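Local coordinates for protein hypothetical aspartyl-tRNA synthetase (Sulfolobus tokodaii, PDB 1WYD) that probably charges both tRNA(Asp) and tRNA(Asn) with aspartate in two steps, first activating the amino acid with ATP and then transferring it to the tRNA, at residues 114-125 with 415-426. Residues are numbered along the deposited sequence; the frame is centred on the assembly and turned at random.
Sequences IDTRLRERVLDL and KEIVPFPRDKKR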
loop_
_atom_site.group_PDB
_atom_site.type_symbol
_atom_site.label_atom_id
_atom_site.label_comp_id
_atom_site.label_asym_id
_atom_site.label_seq_id
_atom_site.Cartn_x
_atom_site.Cartn_y
_atom_site.Cartn_z
ATOM N N ILE B 114 -3.255 -6.553 -27.146
ATOM C CA ILE B 114 -2.592 -6.207 -25.905
ATOM C C ILE B 114 -1.079 -5.870 -26.064
ATOM O O ILE B 114 -0.588 -4.832 -25.591
ATOM C CB ILE B 114 -2.845 -7.375 -24.926
ATOM C CG1 ILE B 114 -3.022 -6.891 -23.470
ATOM C CG2 ILE B 114 -1.813 -8.525 -25.126
ATOM C CD1 ILE B 114 -2.280 -5.666 -23.069
ATOM N N ASP B 115 -0.349 -6.720 -26.770
ATOM C CA ASP B 115 1.102 -6.522 -26.861
ATOM C C ASP B 115 1.534 -5.318 -27.658
ATOM O O ASP B 115 2.499 -4.665 -27.282
ATOM C CB ASP B 115 1.816 -7.798 -27.269
ATOM C CG ASP B 115 1.795 -8.818 -26.163
ATOM O OD1 ASP B 115 2.203 -8.476 -25.014
ATOM O OD2 ASP B 115 1.331 -9.967 -26.338
ATOM N N THR B 116 0.797 -4.997 -28.718
ATOM C CA THR B 116 0.971 -3.735 -29.447
ATOM C C THR B 116 0.634 -2.494 -28.618
ATOM O O THR B 116 1.247 -1.447 -28.790
ATOM C CB THR B 116 0.101 -3.712 -30.725
ATOM O OG1 THR B 116 0.378 -4.880 -31.514
ATOM C CG2 THR B 116 0.482 -2.512 -31.623
ATOM N N ARG B 117 -0.372 -2.607 -27.759
ATOM C CA ARG B 117 -0.727 -1.528 -26.861
ATOM C C ARG B 117 0.287 -1.305 -25.741
ATOM O O ARG B 117 0.552 -0.160 -25.364
ATOM C CB ARG B 117 -2.108 -1.793 -26.259
ATOM C CG ARG B 117 -3.230 -1.512 -27.229
ATOM C CD ARG B 117 -4.291 -2.558 -27.192
ATOM N NE ARG B 117 -4.900 -2.577 -25.873
ATOM C CZ ARG B 117 -5.502 -3.620 -25.338
ATOM N NH1 ARG B 117 -5.586 -4.767 -26.008
ATOM N NH2 ARG B 117 -6.026 -3.512 -24.116
ATOM N N LEU B 118 0.826 -2.399 -25.201
ATOM C CA LEU B 118 1.895 -2.347 -24.210
ATOM C C LEU B 118 3.185 -1.686 -24.720
ATOM O O LEU B 118 3.967 -1.159 -23.922
ATOM C CB LEU B 118 2.194 -3.742 -23.655
ATOM C CG LEU B 118 1.109 -4.472 -22.860
ATOM C CD1 LEU B 118 1.486 -5.918 -22.502
ATOM C CD2 LEU B 118 0.816 -3.699 -21.601
ATOM N N ARG B 119 3.426 -1.686 -26.025
ATOM C CA ARG B 119 4.547 -0.884 -26.547
ATOM C C ARG B 119 4.237 0.610 -26.439
ATOM O O ARG B 119 5.147 1.455 -26.488
ATOM C CB ARG B 119 4.884 -1.212 -28.009
ATOM C CG ARG B 119 5.797 -2.406 -28.199
ATOM C CD ARG B 119 6.375 -2.545 -29.650
ATOM N NE ARG B 119 5.343 -2.705 -30.685
ATOM C CZ ARG B 119 4.726 -3.862 -30.974
ATOM N NH1 ARG B 119 5.041 -4.973 -30.302
ATOM N NH2 ARG B 119 3.793 -3.919 -31.934
ATOM N N GLU B 120 2.947 0.938 -26.329
ATOM C CA GLU B 120 2.524 2.337 -26.269
ATOM C C GLU B 120 1.484 2.461 -25.172
ATOM O O GLU B 120 0.365 2.962 -25.355
ATOM C CB GLU B 120 2.019 2.809 -27.646
ATOM C CG GLU B 120 3.071 2.724 -28.746
ATOM C CD GLU B 120 4.238 3.682 -28.530
ATOM O OE1 GLU B 120 4.110 4.669 -27.765
ATOM O OE2 GLU B 120 5.306 3.457 -29.150
ATOM N N ARG B 121 1.892 1.976 -24.010
ATOM C CA ARG B 121 0.987 1.751 -22.911
ATOM C C ARG B 121 0.419 3.057 -22.363
ATOM O O ARG B 121 -0.765 3.139 -22.039
ATOM C CB ARG B 121 1.710 0.953 -21.831
ATOM C CG ARG B 121 0.823 0.570 -20.711
ATOM C CD ARG B 121 -0.411 -0.119 -21.198
ATOM N NE ARG B 121 -0.812 -1.121 -20.224
ATOM C CZ ARG B 121 -1.932 -1.812 -20.290
ATOM N NH1 ARG B 121 -2.774 -1.646 -21.316
ATOM N NH2 ARG B 121 -2.164 -2.725 -19.359
ATOM N N VAL B 122 1.270 4.071 -22.276
ATOM C CA VAL B 122 0.851 5.410 -21.876
ATOM C C VAL B 122 -0.267 5.947 -22.769
ATOM O O VAL B 122 -1.282 6.453 -22.286
ATOM C CB VAL B 122 2.039 6.354 -21.833
ATOM C CG1 VAL B 122 1.598 7.822 -21.824
ATOM C CG2 VAL B 122 2.865 6.050 -20.596
ATOM N N LEU B 123 -0.101 5.806 -24.068
ATOM C CA LEU B 123 -1.127 6.249 -24.958
ATOM C C LEU B 123 -2.372 5.405 -24.751
ATOM O O LEU B 123 -3.483 5.922 -24.734
ATOM C CB LEU B 123 -0.637 6.209 -26.421
ATOM C CG LEU B 123 0.392 7.312 -26.660
ATOM C CD1 LEU B 123 1.126 7.119 -28.001
ATOM C CD2 LEU B 123 -0.239 8.691 -26.588
ATOM N N ASP B 124 -2.178 4.113 -24.562
ATOM C CA ASP B 124 -3.291 3.246 -24.301
ATOM C C ASP B 124 -3.985 3.584 -22.978
ATOM O O ASP B 124 -5.175 3.623 -22.934
ATOM C CB ASP B 124 -2.840 1.803 -24.305
ATOM C CG ASP B 124 -3.997 0.846 -24.176
ATOM O OD1 ASP B 124 -4.908 0.857 -25.054
ATOM O OD2 ASP B 124 -4.064 0.039 -23.223
ATOM N N LEU B 125 -3.223 3.829 -21.917
ATOM C CA LEU B 125 -3.758 4.152 -20.591
ATOM C C LEU B 125 -4.529 5.460 -20.597
ATOM O O LEU B 125 -5.478 5.624 -19.804
ATOM C CB LEU B 125 -2.629 4.312 -19.589
ATOM C CG LEU B 125 -2.294 3.178 -18.620
ATOM C CD1 LEU B 125 -3.018 1.861 -18.905
ATOM C CD2 LEU B 125 -0.754 3.032 -18.536
ATOM N N LYS B 415 -4.836 -8.147 -18.015
ATOM C CA LYS B 415 -3.797 -7.339 -18.658
ATOM C C LYS B 415 -4.425 -6.065 -19.131
ATOM O O LYS B 415 -3.754 -5.146 -19.546
ATOM C CB LYS B 415 -3.177 -8.069 -19.849
ATOM C CG LYS B 415 -2.693 -9.475 -19.545
ATOM C CD LYS B 415 -2.912 -10.373 -20.782
ATOM C CE LYS B 415 -1.876 -10.082 -21.848
ATOM N NZ LYS B 415 -1.943 -11.118 -22.910
ATOM N N GLU B 416 -5.742 -6.037 -19.104
ATOM C CA GLU B 416 -6.447 -4.809 -19.364
ATOM C C GLU B 416 -6.709 -3.997 -18.078
ATOM O O GLU B 416 -7.107 -2.838 -18.151
ATOM C CB GLU B 416 -7.730 -5.117 -20.093
ATOM C CG GLU B 416 -7.551 -5.992 -21.296
ATOM C CD GLU B 416 -8.280 -5.444 -22.489
ATOM O OE1 GLU B 416 -9.388 -4.838 -22.311
ATOM O OE2 GLU B 416 -7.745 -5.633 -23.607
ATOM N N ILE B 417 -6.481 -4.588 -16.911
ATOM C CA ILE B 417 -6.684 -3.866 -15.653
ATOM C C ILE B 417 -5.348 -3.344 -15.101
ATOM O O ILE B 417 -5.232 -2.175 -14.692
ATOM C CB ILE B 417 -7.459 -4.765 -14.636
ATOM C CG1 ILE B 417 -8.944 -4.858 -15.041
ATOM C CG2 ILE B 417 -7.344 -4.237 -13.209
ATOM C CD1 ILE B 417 -9.703 -6.141 -14.638
ATOM N N VAL B 418 -4.323 -4.200 -15.144
ATOM C CA VAL B 418 -3.051 -3.837 -14.558
ATOM C C VAL B 418 -2.284 -3.000 -15.588
ATOM O O VAL B 418 -1.990 -3.477 -16.695
ATOM C CB VAL B 418 -2.280 -5.079 -14.083
ATOM C CG1 VAL B 418 -0.876 -4.736 -13.632
ATOM C CG2 VAL B 418 -3.054 -5.792 -13.005
ATOM N N PRO B 419 -1.912 -1.771 -15.222
ATOM C CA PRO B 419 -1.345 -0.855 -16.198
ATOM C C PRO B 419 0.008 -1.419 -16.676
ATOM O O PRO B 419 0.296 -1.274 -17.859
ATOM C CB PRO B 419 -1.158 0.437 -15.404
ATOM C CG PRO B 419 -1.834 0.267 -14.245
ATOM C CD PRO B 419 -1.840 -1.207 -13.870
ATOM N N PHE B 420 0.776 -2.102 -15.832
ATOM C CA PHE B 420 2.055 -2.680 -16.311
ATOM C C PHE B 420 2.213 -4.128 -15.951
ATOM O O PHE B 420 2.882 -4.446 -14.985
ATOM C CB PHE B 420 3.236 -1.877 -15.792
ATOM C CG PHE B 420 3.232 -0.468 -16.286
ATOM C CD1 PHE B 420 2.940 0.573 -15.434
ATOM C CD2 PHE B 420 3.481 -0.193 -17.622
ATOM C CE1 PHE B 420 2.891 1.876 -15.899
ATOM C CE2 PHE B 420 3.438 1.115 -18.095
ATOM C CZ PHE B 420 3.131 2.142 -17.237
ATOM N N PRO B 421 1.577 -5.000 -16.722
ATOM C CA PRO B 421 1.478 -6.421 -16.358
ATOM C C PRO B 421 2.830 -7.143 -16.405
ATOM O O PRO B 421 3.698 -6.764 -17.178
ATOM C CB PRO B 421 0.563 -7.013 -17.430
ATOM C CG PRO B 421 0.278 -5.885 -18.429
ATOM C CD PRO B 421 0.992 -4.679 -18.030
ATOM N N ARG B 422 2.979 -8.143 -15.544
ATOM C CA ARG B 422 4.109 -9.031 -15.545
ATOM C C ARG B 422 3.591 -10.441 -15.698
ATOM O O ARG B 422 2.646 -10.835 -14.978
ATOM C CB ARG B 422 4.878 -8.914 -14.230
ATOM C CG ARG B 422 5.705 -7.624 -14.051
ATOM C CD ARG B 422 6.954 -7.555 -14.912
ATOM N NE ARG B 422 7.586 -6.228 -14.843
ATOM C CZ ARG B 422 7.307 -5.224 -15.664
ATOM N NH1 ARG B 422 6.373 -5.370 -16.592
ATOM N NH2 ARG B 422 7.943 -4.065 -15.569
ATOM N N ASP B 423 4.160 -11.171 -16.672
ATOM C CA ASP B 423 4.069 -12.647 -16.761
ATOM C C ASP B 423 5.233 -13.269 -17.570
ATOM O O ASP B 423 6.231 -12.592 -17.860
ATOM C CB ASP B 423 2.721 -13.108 -17.308
ATOM C CG ASP B 423 2.468 -12.630 -18.720
ATOM O OD1 ASP B 423 3.444 -12.458 -19.495
ATOM O OD2 ASP B 423 1.311 -12.361 -19.137
ATOM N N LYS B 424 5.076 -14.544 -17.948
ATOM C CA LYS B 424 6.147 -15.312 -18.579
ATOM C C LYS B 424 6.662 -14.727 -19.890
ATOM O O LYS B 424 7.819 -14.963 -20.248
ATOM C CB LYS B 424 5.820 -16.817 -18.673
ATOM C CG LYS B 424 5.278 -17.318 -19.997
ATOM C CD LYS B 424 4.923 -18.821 -19.917
ATOM C CE LYS B 424 3.905 -19.261 -21.021
ATOM N NZ LYS B 424 2.486 -18.809 -20.777
ATOM N N LYS B 425 5.848 -13.920 -20.565
ATOM C CA LYS B 425 6.253 -13.324 -21.835
ATOM C C LYS B 425 6.285 -11.816 -21.784
ATOM O O LYS B 425 6.447 -11.157 -22.823
ATOM C CB LYS B 425 5.323 -13.773 -22.946
ATOM N N ARG B 426 6.120 -11.270 -20.581
ATOM C CA ARG B 426 5.903 -9.839 -20.395
ATOM C C ARG B 426 6.660 -9.319 -19.181
ATOM O O ARG B 426 6.417 -9.731 -18.040
ATOM C CB ARG B 426 4.404 -9.513 -20.348
ATOM C CG ARG B 426 3.797 -9.414 -21.761
ATOM C CD ARG B 426 2.269 -9.279 -21.847
ATOM N NE ARG B 426 1.692 -10.592 -21.675
ATOM C CZ ARG B 426 1.142 -11.328 -22.629
ATOM N NH1 ARG B 426 1.016 -10.874 -23.867
ATOM N NH2 ARG B 426 0.683 -12.529 -22.319
#
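Leu118 CD2 packs 3.7 Å from Pro421 CD, and Leu125 CD2 touches both Pro419 CB and Phe420 CZ, an apolar seam joining two short helices of the class II synthetase domain to the loop that follows helix 401-409. Phe420 also meets Tyr191 of the second subunit edge-to-face, which places the seam beside the dimer interface.

Through this seam runs Arg121, buried; bends at chi2 and chi3 bring its guanidinium to the loop carbonyls. Leu118 CD2 lies over one face and Leu125 CD1 over the opposite one, both offset toward the rim. Arg121 NE donates to Pro419 O, near the guanidinium plane, at 2.6 Å (N-H...O 156°); Arg121 NH2 reaches Lys415 O at 2.9 Å and, weakly, Val418 O. Asp124, shared with Arg117 and Arg127, probably offsets part of its charge.

Beside it, Arg117 NH2 meets Glu416 OE2 at 2.8 Å from above the carboxylate in a salt bridge, guanidinium and carboxylate planes 78° apart. Toward the partly exposed rim, Ile114 CG2 packs 3.6 Å from Lys415 CE, which lies 3.3 Å above the centre of the Arg426 guanidinium. That group is nearly coplanar with the Asp115 carboxylate, and Arg426 NH1 donates to the syn lone pair of Asp115 OD1 at 2.9 Å.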